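Local coordinates for protein phytoene synthase (PDB 5IYS) that probably joins two farnesyl diphosphate molecules head to head into a C30 carotenoid precursor, as dehydrosqualene synthases do, using magnesium ions, at residues A158-E163 with E221-E226; Q166-L171 with E251-V256; C238-A243 with E281-L286; A246-E251 with Q277-V282. All coordinates share one frame; numbering follows the deposited sequence.

Contact 1: residues A158-E163 with E221-E226; sequences AKKLGE and ENLYEE. With FPS (S-[(2E,6E)-3,7,11-trimethyldodeca-2,6,10-trienyl] trihydrogen thiodiphosphate), chain G.
With CG anti to the carbonyl carbon in both Lys160 (chi1 -73°) and Glu226, and both chains extended beyond CG, the two side chains reach across to each other. Lys160 NZ lies 2.9 Å from Glu226 OE1 in a salt bridge. It meets that oxygen on the anti side, 17° out of the carboxylate plane. Leu223 points into the gap between the helices. Its CD2 packs against Lys160 CG, and Leu223 CD1 lies 3.5 Å from Glu163 OE2. Leu161 faces two ways. Leu161 CD1 lies 3.6 Å from Tyr224 CD1 and meets that ring obliquely, while Leu161 CD2 lies 3.7 Å from C12 of the farnesyl thiodiphosphate of chain G. This makes Leu161 both packing residue and pocket wall, and Ala158 CB also touches the tail, at C14. Segments 158-163 and 221-226 run roughly antiparallel, 147° apart with axes 8.0 Å from each other. Helix 236-258 packs beside both: Leu242 and Ala246 touch Leu161, and Tyr249 and Arg250 touch Tyr224.

Contact 2: residues Q166-L171 with E251-V256; sequences QLTNIL and EQLNIV. With MG (magnesium ion), chain D; FPS (S-[(2E,6E)-3,7,11-trimethyldodeca-2,6,10-trienyl] trihydrogen thiodiphosphate), chain H; FPS (S-[(2E,6E)-3,7,11-trimethyldodeca-2,6,10-trienyl] trihydrogen thiodiphosphate), chain G.
Thr168 CG2 overlaps Leu253, with CD2 of that leucine 4.0 Å away, and it also touches Gln252 NE2. The threonine side chain crosses both partners at about a right angle. Leu171 CD1 lies 3.9 Å from the same Leu253 CD2, so this one methyl serves both residues. The contact is buried and mostly apolar, and its polar ends are satisfied from nearby. Thr168 OG1 bonds to Ala164 O and Tyr224 OH, and Gln252 OE1 accepts from Arg172. The other side of helix 155-172 faces the substrate analogues. Asn169 CG stands anti to the backbone N (chi1 -175°), and its OD1 binds magnesium at 2.1 Å. O2A of the chain H analogue and three waters also bind this ion. Asn169 ND2 lies 3.0 Å from Tyr249 OH, a probable hydrogen bond. Gln166 NE2 sits 3.5 Å from C4 of the chain H analogue. Helix-borne side chains holding a diphosphate through magnesium, here Asn169, with Asp56 and Asp60 at other sites, fit the all-helical squalene/phytoene synthase fold.

Contact 3: residues C238-A243 with E281-L286; sequences CRQALA and EVKSYL
Gln240 NE2 is held by two acceptors outside the pair, Gln36 OE1 and Leu279 O. These bonds fix the amide beside helix 272-287. The side chain leaves with CG anti to the backbone N (chi1 176°) and then bends at chi2, which places CD toward the partner helix. Gln240 OE1 comes to 3.3 Å from Val282 CG1 and 3.4 Å from Lys283 CA. Both are plain contacts. Next to the amide, Ala243 CB packs on Val282 CG1 at 3.7 Å. Leu286 CD1 rests on the backbone of the first helix, 3.6 Å from Arg239 O, and also touches Arg239 CB. A water bridges the outer edge. It accepts from Arg239 NH1 at 3.0 Å and donates to Leu286 O at 2.9 Å. Arg239 NE bonds to Ile234 O, in the loop before its helix. The segments cross at 127°, with axes 9.5 Å apart. The contact thus joins the C-terminal helix 272-287 to the start of helix 236-258, whose Leu242 touches the bound farnesyl analogue and the loop residues Phe231 and Ile234.

Contact 4: residues A246-E251 with Q277-V282; sequences AFIYRE and QLLKEV. With FPS (S-[(2E,6E)-3,7,11-trimethyldodeca-2,6,10-trienyl] trihydrogen thiodiphosphate), chain G.
Phe247 presents its ring to Val282, whose CG2 sits over one face, 3.5 Å from the centroid and 17° off the normal. This is a CH-pi contact, displaced toward the rim near CG. Arg250 NH2 lies over the centre of the opposite face, 3.5 Å above the plane, so the ring is sandwiched between a methyl and a guanidinium nitrogen. Leu278 CD2 approaches the ring edge instead, 4.1 Å from Phe247 CD2. The other branch of Leu278 points elsewhere: Leu278 CD1 lies 3.7 Å from Glu251 CB and also touches CG, the two side chains crossing at a slant. The glutamate chain bends at chi2 (75°). Arg274, on the same helix as Glu281, forms a salt bridge to Glu281 OE2 and also bridges to Glu251 OE2 of helix 236-258. Ile248 CD1 meets Leu279 CD2 at 3.9 Å. Tyr249 points away from this interface, and its OH donates to O2B of the chain G analogue at 2.8 Å. The segments cross at 130°. Helix 236-258 thus stands between the C-terminal helix 272-287 and the substrate pocket, where Met165, Thr168 and Arg172 of helix 155-172 touch Tyr249.

From the N terminus, helix 155-172 comes first and supplies one side of contacts 1 and 2. Contact 1 closes when the chain returns along helix 207-227. Contact 2 opens inside that loop and closes later on helix 236-258, so the two cross. Helix 236-258 also carries the first segments of contacts 3 and 4. These open before contact 2 has closed, so contact 2 crosses both; it shares Glu251 with contact 4. Contact 4 opens after contact 3, and both end on the same part of helix 272-287, sharing Glu281 and Val282. Contact 1 precedes both in series. Together they tie the pocket-lining helices to the C-terminal helix.

Contact 1: residues A158-E163 with E221-E226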
# COMPACT_ATOMS: atom_id res chain seq x y z
N ALA A 158 4.19 -5.53 10.45
CA ALA A 158 3.55 -4.44 9.73
C ALA A 158 4.27 -4.23 8.42
O ALA A 158 3.65 -4.08 7.36
CB ALA A 158 3.58 -3.19 10.55
N LYS A 159 5.60 -4.20 8.47
CA LYS A 159 6.38 -4.01 7.26
C LYS A 159 6.15 -5.16 6.30
O LYS A 159 6.17 -4.97 5.10
CB LYS A 159 7.87 -3.92 7.58
CG LYS A 159 8.30 -2.58 8.17
CD LYS A 159 9.80 -2.38 8.00
CE LYS A 159 10.61 -2.95 9.15
NZ LYS A 159 12.08 -2.76 8.92
N LYS A 160 5.99 -6.37 6.83
CA LYS A 160 5.68 -7.51 5.96
C LYS A 160 4.35 -7.35 5.21
O LYS A 160 4.21 -7.83 4.07
CB LYS A 160 5.70 -8.81 6.77
CG LYS A 160 7.15 -9.24 7.14
CD LYS A 160 7.16 -10.48 8.03
CE LYS A 160 8.56 -11.01 8.24
NZ LYS A 160 8.42 -12.12 9.23
N LEU A 161 3.32 -6.80 5.85
CA LEU A 161 2.01 -6.70 5.18
C LEU A 161 2.13 -5.68 4.03
O LEU A 161 1.55 -5.84 2.95
CB LEU A 161 0.92 -6.21 6.15
CG LEU A 161 -0.48 -6.02 5.54
CD1 LEU A 161 -0.94 -7.19 4.67
CD2 LEU A 161 -1.51 -5.72 6.63
N GLY A 162 2.84 -4.60 4.28
CA GLY A 162 3.07 -3.59 3.22
C GLY A 162 3.86 -4.18 2.06
O GLY A 162 3.54 -3.97 0.89
N GLU A 163 4.89 -4.96 2.38
CA GLU A 163 5.58 -5.71 1.35
C GLU A 163 4.71 -6.70 0.58
O GLU A 163 4.81 -6.80 -0.65
CB GLU A 163 6.83 -6.42 1.92
CG GLU A 163 7.77 -6.92 0.83
CD GLU A 163 8.89 -7.81 1.40
OE1 GLU A 163 9.15 -7.76 2.63
OE2 GLU A 163 9.48 -8.61 0.65
N GLU A 221 2.29 -14.38 -0.54
CA GLU A 221 1.33 -15.12 0.28
C GLU A 221 1.90 -15.50 1.64
O GLU A 221 1.23 -15.37 2.68
CB GLU A 221 0.85 -16.38 -0.46
CG GLU A 221 -0.25 -16.09 -1.45
CD GLU A 221 -0.52 -17.23 -2.41
OE1 GLU A 221 0.30 -18.16 -2.48
OE2 GLU A 221 -1.57 -17.20 -3.09
N ASN A 222 3.16 -15.89 1.65
CA ASN A 222 3.89 -16.11 2.90
C ASN A 222 3.99 -14.86 3.75
O ASN A 222 3.82 -14.91 4.97
CB ASN A 222 5.32 -16.59 2.60
CG ASN A 222 5.36 -18.03 2.10
OD1 ASN A 222 6.40 -18.51 1.64
ND2 ASN A 222 4.24 -18.74 2.21
N LEU A 223 4.25 -13.73 3.10
CA LEU A 223 4.31 -12.47 3.85
C LEU A 223 2.98 -12.03 4.44
O LEU A 223 2.97 -11.47 5.54
CB LEU A 223 4.91 -11.35 3.00
CG LEU A 223 6.36 -11.57 2.56
CD1 LEU A 223 6.64 -10.59 1.42
CD2 LEU A 223 7.28 -11.29 3.73
N TYR A 224 1.88 -12.20 3.69
CA TYR A 224 0.55 -11.93 4.22
C TYR A 224 0.40 -12.76 5.49
O TYR A 224 0.05 -12.24 6.56
CB TYR A 224 -0.54 -12.29 3.19
CG TYR A 224 -0.80 -11.22 2.13
CD1 TYR A 224 -1.37 -9.98 2.47
CD2 TYR A 224 -0.61 -11.49 0.79
CE1 TYR A 224 -1.67 -9.03 1.49
CE2 TYR A 224 -0.87 -10.54 -0.19
CZ TYR A 224 -1.41 -9.32 0.16
OH TYR A 224 -1.72 -8.41 -0.85
N GLU A 225 0.56 -14.07 5.35
CA GLU A 225 0.40 -14.96 6.49
C GLU A 225 1.28 -14.62 7.69
O GLU A 225 0.79 -14.58 8.82
CB GLU A 225 0.55 -16.43 6.08
CG GLU A 225 -0.72 -17.03 5.48
CD GLU A 225 -1.86 -17.21 6.49
OE1 GLU A 225 -1.55 -17.49 7.67
OE2 GLU A 225 -3.04 -17.02 6.14
N GLU A 226 2.56 -14.36 7.46
CA GLU A 226 3.45 -13.89 8.51
C GLU A 226 2.98 -12.61 9.18
O GLU A 226 3.03 -12.49 10.40
CB GLU A 226 4.90 -13.77 8.03
CG GLU A 226 5.55 -15.08 7.59
CD GLU A 226 6.81 -14.84 6.77
OE1 GLU A 226 7.50 -13.85 7.07
OE2 GLU A 226 7.08 -15.62 5.82
C1 FPS G . -2.13 0.24 -3.13
S1 FPS G . -2.68 1.90 -3.06
C2 FPS G . -1.37 0.08 -1.82
C3 FPS G . -0.26 -0.66 -1.67
C4 FPS G . 0.30 -1.45 -2.81
C5 FPS G . 0.43 -0.76 -0.32
C6 FPS G . -0.21 0.06 0.80
C7 FPS G . 0.34 -0.44 2.13
C8 FPS G . -0.42 -0.50 3.23
C10 FPS G . 0.26 -0.89 4.52
C9 FPS G . -1.89 -0.14 3.26
C11 FPS G . -0.46 -2.10 5.13
C12 FPS G . 0.09 -2.41 6.52
C13 FPS G . -0.44 -1.96 7.67
C14 FPS G . 0.17 -2.36 8.99
C15 FPS G . -1.66 -1.07 7.70
PA FPS G . -4.26 2.23 -4.34
O1A FPS G . -5.11 3.33 -3.87
O2A FPS G . -3.48 2.78 -5.65
O3A FPS G . -5.05 0.93 -4.82
PB FPS G . -4.45 0.17 -6.12
O1B FPS G . -5.14 0.64 -7.37
O2B FPS G . -4.62 -1.29 -5.77
O3B FPS G . -2.97 0.43 -6.34

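Contact 2: residues Q166-L171 with E251-V256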
# COMPACT_ATOMS: atom_id res chain seq x y z
N GLN A 166 2.59 -4.70 -1.82
CA GLN A 166 3.33 -4.09 -2.93
C GLN A 166 3.68 -5.20 -3.94
O GLN A 166 3.60 -4.95 -5.14
CB GLN A 166 4.61 -3.42 -2.42
CG GLN A 166 5.48 -2.78 -3.49
CD GLN A 166 4.71 -1.79 -4.34
OE1 GLN A 166 4.63 -1.94 -5.56
NE2 GLN A 166 4.00 -0.88 -3.69
N LEU A 167 4.10 -6.37 -3.47
CA LEU A 167 4.35 -7.51 -4.38
C LEU A 167 3.10 -7.89 -5.17
O LEU A 167 3.17 -8.25 -6.34
CB LEU A 167 4.79 -8.74 -3.57
CG LEU A 167 6.22 -8.73 -3.03
CD1 LEU A 167 6.55 -10.05 -2.36
CD2 LEU A 167 7.20 -8.42 -4.16
N THR A 168 1.96 -7.90 -4.49
CA THR A 168 0.68 -8.15 -5.16
C THR A 168 0.41 -7.10 -6.24
O THR A 168 0.02 -7.43 -7.37
CB THR A 168 -0.47 -8.10 -4.12
OG1 THR A 168 -0.21 -9.07 -3.07
CG2 THR A 168 -1.82 -8.38 -4.77
N ASN A 169 0.65 -5.84 -5.92
CA ASN A 169 0.49 -4.76 -6.91
C ASN A 169 1.38 -4.95 -8.15
O ASN A 169 0.94 -4.79 -9.31
CB ASN A 169 0.73 -3.41 -6.23
CG ASN A 169 0.47 -2.23 -7.16
OD1 ASN A 169 1.28 -1.95 -8.03
ND2 ASN A 169 -0.65 -1.53 -6.97
N ILE A 170 2.61 -5.39 -7.88
CA ILE A 170 3.59 -5.67 -8.93
C ILE A 170 3.09 -6.80 -9.86
O ILE A 170 3.11 -6.69 -11.10
CB ILE A 170 4.95 -6.05 -8.28
CG1 ILE A 170 5.68 -4.79 -7.77
CG2 ILE A 170 5.84 -6.74 -9.27
CD1 ILE A 170 6.88 -5.07 -6.83
N LEU A 171 2.60 -7.87 -9.23
CA LEU A 171 2.17 -9.08 -9.93
C LEU A 171 0.89 -8.82 -10.69
O LEU A 171 0.62 -9.43 -11.73
CB LEU A 171 1.98 -10.21 -8.91
CG LEU A 171 3.29 -10.80 -8.39
CD1 LEU A 171 3.04 -11.62 -7.16
CD2 LEU A 171 3.98 -11.70 -9.49
N GLU A 251 -6.63 -11.08 -2.47
CA GLU A 251 -7.55 -11.67 -3.46
C GLU A 251 -7.20 -11.37 -4.91
O GLU A 251 -7.45 -12.19 -5.80
CB GLU A 251 -8.99 -11.22 -3.14
CG GLU A 251 -10.01 -11.72 -4.16
CD GLU A 251 -10.34 -13.20 -4.02
OE1 GLU A 251 -9.90 -13.84 -3.04
OE2 GLU A 251 -11.02 -13.74 -4.93
N GLN A 252 -6.53 -10.25 -5.16
CA GLN A 252 -6.11 -9.97 -6.53
C GLN A 252 -5.14 -10.98 -7.13
O GLN A 252 -5.07 -11.11 -8.36
CB GLN A 252 -5.55 -8.56 -6.68
CG GLN A 252 -6.52 -7.52 -6.14
CD GLN A 252 -5.92 -6.14 -6.12
OE1 GLN A 252 -6.17 -5.33 -7.01
NE2 GLN A 252 -4.99 -5.93 -5.20
N LEU A 253 -4.38 -11.68 -6.29
CA LEU A 253 -3.57 -12.78 -6.79
C LEU A 253 -4.45 -13.86 -7.44
O LEU A 253 -4.12 -14.40 -8.49
CB LEU A 253 -2.70 -13.40 -5.69
CG LEU A 253 -1.69 -12.43 -5.03
CD1 LEU A 253 -1.06 -13.16 -3.86
CD2 LEU A 253 -0.62 -12.00 -6.01
N ASN A 254 -5.53 -14.23 -6.77
CA ASN A 254 -6.43 -15.26 -7.31
C ASN A 254 -7.15 -14.86 -8.58
O ASN A 254 -7.37 -15.69 -9.47
CB ASN A 254 -7.43 -15.72 -6.25
CG ASN A 254 -6.84 -16.74 -5.31
OD1 ASN A 254 -5.78 -17.30 -5.58
ND2 ASN A 254 -7.48 -16.94 -4.18
N ILE A 255 -7.42 -13.57 -8.72
CA ILE A 255 -7.99 -13.01 -9.93
C ILE A 255 -7.07 -13.27 -11.12
O ILE A 255 -7.54 -13.68 -12.19
CB ILE A 255 -8.18 -11.48 -9.76
CG1 ILE A 255 -9.51 -11.17 -9.07
CG2 ILE A 255 -8.12 -10.75 -11.10
CD1 ILE A 255 -10.09 -12.33 -8.29
N VAL A 256 -5.79 -12.94 -10.98
CA VAL A 256 -4.83 -13.11 -12.07
C VAL A 256 -4.71 -14.59 -12.42
O VAL A 256 -4.66 -14.96 -13.60
CB VAL A 256 -3.44 -12.54 -11.74
CG1 VAL A 256 -2.45 -12.80 -12.87
CG2 VAL A 256 -3.52 -11.06 -11.43
MG MG D . 2.38 -0.74 -9.40
C1 FPS H . 0.37 2.18 -5.15
S1 FPS H . 1.54 1.09 -5.90
C2 FPS H . 1.10 3.34 -4.52
C3 FPS H . 1.87 3.26 -3.42
C4 FPS H . 2.19 1.97 -2.72
C5 FPS H . 2.48 4.54 -2.90
C6 FPS H . 1.44 5.42 -2.20
C7 FPS H . 0.61 4.60 -1.23
C8 FPS H . -0.73 4.70 -1.20
C10 FPS H . -1.46 3.80 -0.23
C9 FPS H . -1.47 5.60 -2.15
C11 FPS H . -1.71 4.44 1.11
C12 FPS H . -2.79 3.56 1.72
C13 FPS H . -3.30 3.72 2.96
C14 FPS H . -2.86 4.81 3.89
C15 FPS H . -4.34 2.76 3.42
PA FPS H . 1.53 1.85 -7.79
O1A FPS H . 1.98 3.26 -7.76
O2A FPS H . 2.55 0.99 -8.69
O3A FPS H . 0.08 1.51 -8.44
PB FPS H . -1.10 2.51 -8.80
O1B FPS H . -1.25 2.42 -10.29
O2B FPS H . -0.82 3.95 -8.42
O3B FPS H . -2.33 2.02 -8.06
C1 FPS G . -2.13 0.24 -3.13
S1 FPS G . -2.68 1.90 -3.06
C2 FPS G . -1.37 0.08 -1.82
C3 FPS G . -0.26 -0.66 -1.67
C4 FPS G . 0.30 -1.45 -2.81
C5 FPS G . 0.43 -0.76 -0.32
C6 FPS G . -0.21 0.06 0.80
C7 FPS G . 0.34 -0.44 2.13
C8 FPS G . -0.42 -0.50 3.23
C10 FPS G . 0.26 -0.89 4.52
C9 FPS G . -1.89 -0.14 3.26
C11 FPS G . -0.46 -2.10 5.13
C12 FPS G . 0.09 -2.41 6.52
C13 FPS G . -0.44 -1.96 7.67
C14 FPS G . 0.17 -2.36 8.99
C15 FPS G . -1.66 -1.07 7.70
PA FPS G . -4.26 2.23 -4.34
O1A FPS G . -5.11 3.33 -3.87
O2A FPS G . -3.48 2.78 -5.65
O3A FPS G . -5.05 0.93 -4.82
PB FPS G . -4.45 0.17 -6.12
O1B FPS G . -5.14 0.64 -7.37
O2B FPS G . -4.62 -1.29 -5.77
O3B FPS G . -2.97 0.43 -6.34
O HOH W 1 4.26 -0.83 -8.80
O HOH W 2 2.83 -2.30 -10.20
O HOH W 3 0.80 -0.70 -9.93

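Contact 3: residues C238-A243 with E281-L286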
# COMPACT_ATOMS: atom_id res chain seq x y z
N CYS A 238 -10.00 -2.34 15.67
CA CYS A 238 -9.26 -2.09 14.42
C CYS A 238 -8.99 -3.35 13.61
O CYS A 238 -8.48 -3.29 12.50
CB CYS A 238 -7.93 -1.38 14.69
SG CYS A 238 -8.13 0.27 15.43
N ARG A 239 -9.24 -4.52 14.20
CA ARG A 239 -8.90 -5.75 13.52
C ARG A 239 -9.68 -6.04 12.24
O ARG A 239 -9.11 -6.55 11.29
CB ARG A 239 -9.07 -6.93 14.48
CG ARG A 239 -8.03 -6.88 15.58
CD ARG A 239 -8.19 -8.13 16.47
NE ARG A 239 -7.45 -7.90 17.69
CZ ARG A 239 -7.72 -8.46 18.86
NH1 ARG A 239 -8.75 -9.29 18.98
NH2 ARG A 239 -6.91 -8.23 19.89
N GLN A 240 -10.99 -5.90 12.29
CA GLN A 240 -11.84 -6.20 11.13
C GLN A 240 -11.41 -5.36 9.93
O GLN A 240 -11.24 -5.87 8.82
CB GLN A 240 -13.30 -5.89 11.51
CG GLN A 240 -14.34 -6.05 10.41
CD GLN A 240 -14.42 -7.44 9.83
OE1 GLN A 240 -14.29 -8.45 10.54
NE2 GLN A 240 -14.75 -7.51 8.55
N ALA A 241 -11.13 -4.08 10.17
CA ALA A 241 -10.72 -3.18 9.06
C ALA A 241 -9.35 -3.58 8.49
O ALA A 241 -9.17 -3.68 7.27
CB ALA A 241 -10.71 -1.72 9.54
N LEU A 242 -8.39 -3.87 9.37
CA LEU A 242 -7.06 -4.16 8.86
C LEU A 242 -7.02 -5.51 8.13
O LEU A 242 -6.41 -5.65 7.09
CB LEU A 242 -6.07 -4.17 10.03
CG LEU A 242 -4.66 -4.64 9.67
CD1 LEU A 242 -3.96 -3.72 8.71
CD2 LEU A 242 -3.83 -4.83 10.96
N ALA A 243 -7.58 -6.55 8.74
CA ALA A 243 -7.70 -7.83 8.05
C ALA A 243 -8.47 -7.75 6.74
O ALA A 243 -8.09 -8.35 5.72
CB ALA A 243 -8.32 -8.87 9.01
N GLU A 281 -15.73 -13.57 5.62
CA GLU A 281 -14.63 -14.47 5.92
C GLU A 281 -13.71 -13.90 6.98
O GLU A 281 -13.13 -14.66 7.75
CB GLU A 281 -13.76 -14.80 4.71
CG GLU A 281 -14.41 -15.69 3.68
CD GLU A 281 -13.53 -15.91 2.47
OE1 GLU A 281 -12.28 -15.89 2.61
OE2 GLU A 281 -14.09 -16.07 1.36
N VAL A 282 -13.42 -12.61 6.87
CA VAL A 282 -12.52 -11.96 7.81
C VAL A 282 -13.12 -12.02 9.20
O VAL A 282 -12.44 -12.41 10.15
CB VAL A 282 -12.22 -10.51 7.35
CG1 VAL A 282 -11.88 -9.59 8.52
CG2 VAL A 282 -11.10 -10.55 6.31
N LYS A 283 -14.43 -11.79 9.28
CA LYS A 283 -15.09 -11.80 10.58
C LYS A 283 -15.03 -13.21 11.19
O LYS A 283 -14.77 -13.33 12.39
CB LYS A 283 -16.53 -11.30 10.47
CG LYS A 283 -17.25 -11.24 11.82
CD LYS A 283 -18.58 -10.53 11.71
CE LYS A 283 -19.63 -11.45 11.12
NZ LYS A 283 -21.03 -10.97 11.37
N SER A 284 -15.17 -14.26 10.37
CA SER A 284 -15.03 -15.62 10.87
C SER A 284 -13.59 -15.88 11.30
O SER A 284 -13.35 -16.52 12.32
CB SER A 284 -15.44 -16.68 9.83
OG SER A 284 -16.80 -16.53 9.51
N TYR A 285 -12.64 -15.45 10.46
CA TYR A 285 -11.23 -15.67 10.70
C TYR A 285 -10.73 -15.05 12.01
O TYR A 285 -9.96 -15.68 12.75
CB TYR A 285 -10.41 -15.19 9.49
CG TYR A 285 -8.93 -15.10 9.76
CD1 TYR A 285 -8.13 -16.23 9.76
CD2 TYR A 285 -8.34 -13.87 10.04
CE1 TYR A 285 -6.77 -16.13 10.04
CE2 TYR A 285 -7.02 -13.78 10.35
CZ TYR A 285 -6.23 -14.90 10.32
OH TYR A 285 -4.91 -14.75 10.63
N LEU A 286 -11.24 -13.86 12.33
CA LEU A 286 -10.81 -13.15 13.51
C LEU A 286 -11.26 -13.81 14.81
O LEU A 286 -10.55 -13.73 15.81
CB LEU A 286 -11.26 -11.69 13.48
CG LEU A 286 -10.46 -10.95 12.40
CD1 LEU A 286 -10.92 -9.50 12.28
CD2 LEU A 286 -8.96 -11.00 12.70
O HOH W 4 -9.88 -11.06 16.85

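Contact 4: residues A246-E251 with Q277-V282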
# COMPACT_ATOMS: atom_id res chain seq x y z
N ALA A 246 -6.19 -6.43 4.09
CA ALA A 246 -5.28 -7.48 3.69
C ALA A 246 -5.98 -8.50 2.76
O ALA A 246 -5.38 -8.92 1.78
CB ALA A 246 -4.67 -8.17 4.96
N PHE A 247 -7.13 -9.04 3.19
CA PHE A 247 -7.79 -10.11 2.43
C PHE A 247 -8.27 -9.60 1.07
O PHE A 247 -8.09 -10.26 0.03
CB PHE A 247 -9.01 -10.65 3.19
CG PHE A 247 -8.69 -11.75 4.18
CD1 PHE A 247 -7.83 -11.53 5.23
CD2 PHE A 247 -9.46 -12.91 4.19
CE1 PHE A 247 -7.61 -12.52 6.23
CE2 PHE A 247 -9.29 -13.88 5.17
CZ PHE A 247 -8.35 -13.69 6.18
N ILE A 248 -8.82 -8.39 1.06
CA ILE A 248 -9.23 -7.82 -0.23
C ILE A 248 -8.04 -7.64 -1.17
O ILE A 248 -8.14 -7.95 -2.36
CB ILE A 248 -10.07 -6.54 -0.04
CG1 ILE A 248 -11.42 -6.94 0.55
CG2 ILE A 248 -10.28 -5.75 -1.34
CD1 ILE A 248 -12.11 -5.83 1.34
N TYR A 249 -6.93 -7.08 -0.67
CA TYR A 249 -5.79 -6.87 -1.55
C TYR A 249 -5.22 -8.21 -2.05
O TYR A 249 -4.95 -8.35 -3.24
CB TYR A 249 -4.73 -5.98 -0.91
CG TYR A 249 -4.09 -5.07 -1.93
CD1 TYR A 249 -4.79 -3.99 -2.44
CD2 TYR A 249 -2.85 -5.38 -2.47
CE1 TYR A 249 -4.22 -3.15 -3.37
CE2 TYR A 249 -2.25 -4.55 -3.41
CZ TYR A 249 -2.95 -3.46 -3.86
OH TYR A 249 -2.40 -2.65 -4.81
N ARG A 250 -5.13 -9.19 -1.16
CA ARG A 250 -4.52 -10.49 -1.47
C ARG A 250 -5.31 -11.24 -2.54
O ARG A 250 -4.76 -12.04 -3.30
CB ARG A 250 -4.49 -11.39 -0.22
CG ARG A 250 -3.91 -12.78 -0.51
CD ARG A 250 -3.70 -13.55 0.80
NE ARG A 250 -5.00 -13.78 1.43
CZ ARG A 250 -5.17 -14.42 2.58
NH1 ARG A 250 -4.10 -14.87 3.23
NH2 ARG A 250 -6.39 -14.54 3.11
N GLU A 251 -6.63 -11.08 -2.47
CA GLU A 251 -7.55 -11.67 -3.46
C GLU A 251 -7.20 -11.37 -4.91
O GLU A 251 -7.45 -12.19 -5.80
CB GLU A 251 -8.99 -11.22 -3.14
CG GLU A 251 -10.01 -11.72 -4.16
CD GLU A 251 -10.34 -13.20 -4.02
OE1 GLU A 251 -9.90 -13.84 -3.04
OE2 GLU A 251 -11.02 -13.74 -4.93
N GLN A 277 -18.14 -10.93 0.56
CA GLN A 277 -17.82 -12.28 0.99
C GLN A 277 -16.57 -12.29 1.85
O GLN A 277 -16.49 -13.00 2.86
CB GLN A 277 -17.58 -13.18 -0.22
CG GLN A 277 -18.84 -13.60 -0.91
CD GLN A 277 -18.57 -14.60 -2.01
OE1 GLN A 277 -17.68 -14.38 -2.84
NE2 GLN A 277 -19.34 -15.69 -2.04
N LEU A 278 -15.57 -11.54 1.42
CA LEU A 278 -14.31 -11.47 2.15
C LEU A 278 -14.44 -10.83 3.54
O LEU A 278 -13.83 -11.30 4.52
CB LEU A 278 -13.23 -10.76 1.29
CG LEU A 278 -12.66 -11.66 0.18
CD1 LEU A 278 -11.96 -10.91 -0.97
CD2 LEU A 278 -11.72 -12.71 0.72
N LEU A 279 -15.26 -9.79 3.65
CA LEU A 279 -15.52 -9.20 4.98
C LEU A 279 -16.09 -10.24 5.95
O LEU A 279 -15.76 -10.24 7.14
CB LEU A 279 -16.44 -7.99 4.90
CG LEU A 279 -16.05 -6.80 4.02
CD1 LEU A 279 -17.07 -5.66 4.08
CD2 LEU A 279 -14.64 -6.28 4.24
N LYS A 280 -17.01 -11.06 5.45
CA LYS A 280 -17.58 -12.11 6.28
C LYS A 280 -16.53 -13.16 6.60
O LYS A 280 -16.49 -13.65 7.73
CB LYS A 280 -18.78 -12.79 5.59
CG LYS A 280 -20.02 -11.88 5.48
CD LYS A 280 -21.18 -12.60 4.82
CE LYS A 280 -22.47 -11.85 5.12
NZ LYS A 280 -22.52 -10.71 4.18
N GLU A 281 -15.73 -13.57 5.62
CA GLU A 281 -14.63 -14.47 5.92
C GLU A 281 -13.71 -13.90 6.98
O GLU A 281 -13.13 -14.66 7.75
CB GLU A 281 -13.76 -14.80 4.71
CG GLU A 281 -14.41 -15.69 3.68
CD GLU A 281 -13.53 -15.91 2.47
OE1 GLU A 281 -12.28 -15.89 2.61
OE2 GLU A 281 -14.09 -16.07 1.36
N VAL A 282 -13.42 -12.61 6.87
CA VAL A 282 -12.52 -11.96 7.81
C VAL A 282 -13.12 -12.02 9.20
O VAL A 282 -12.44 -12.41 10.15
CB VAL A 282 -12.22 -10.51 7.35
CG1 VAL A 282 -11.88 -9.59 8.52
CG2 VAL A 282 -11.10 -10.55 6.31
C1 FPS G . -2.13 0.24 -3.13
S1 FPS G . -2.68 1.90 -3.06
C2 FPS G . -1.37 0.08 -1.82
C3 FPS G . -0.26 -0.66 -1.67
C4 FPS G . 0.30 -1.45 -2.81
C5 FPS G . 0.43 -0.76 -0.32
C6 FPS G . -0.21 0.06 0.80
C7 FPS G . 0.34 -0.44 2.13
C8 FPS G . -0.42 -0.50 3.23
C10 FPS G . 0.26 -0.89 4.52
C9 FPS G . -1.89 -0.14 3.26
C11 FPS G . -0.46 -2.10 5.13
C12 FPS G . 0.09 -2.41 6.52
C13 FPS G . -0.44 -1.96 7.67
C14 FPS G . 0.17 -2.36 8.99
C15 FPS G . -1.66 -1.07 7.70
PA FPS G . -4.26 2.23 -4.34
O1A FPS G . -5.11 3.33 -3.87
O2A FPS G . -3.48 2.78 -5.65
O3A FPS G . -5.05 0.93 -4.82
PB FPS G . -4.45 0.17 -6.12
O1B FPS G . -5.14 0.64 -7.37
O2B FPS G . -4.62 -1.29 -5.77
O3B FPS G . -2.97 0.43 -6.34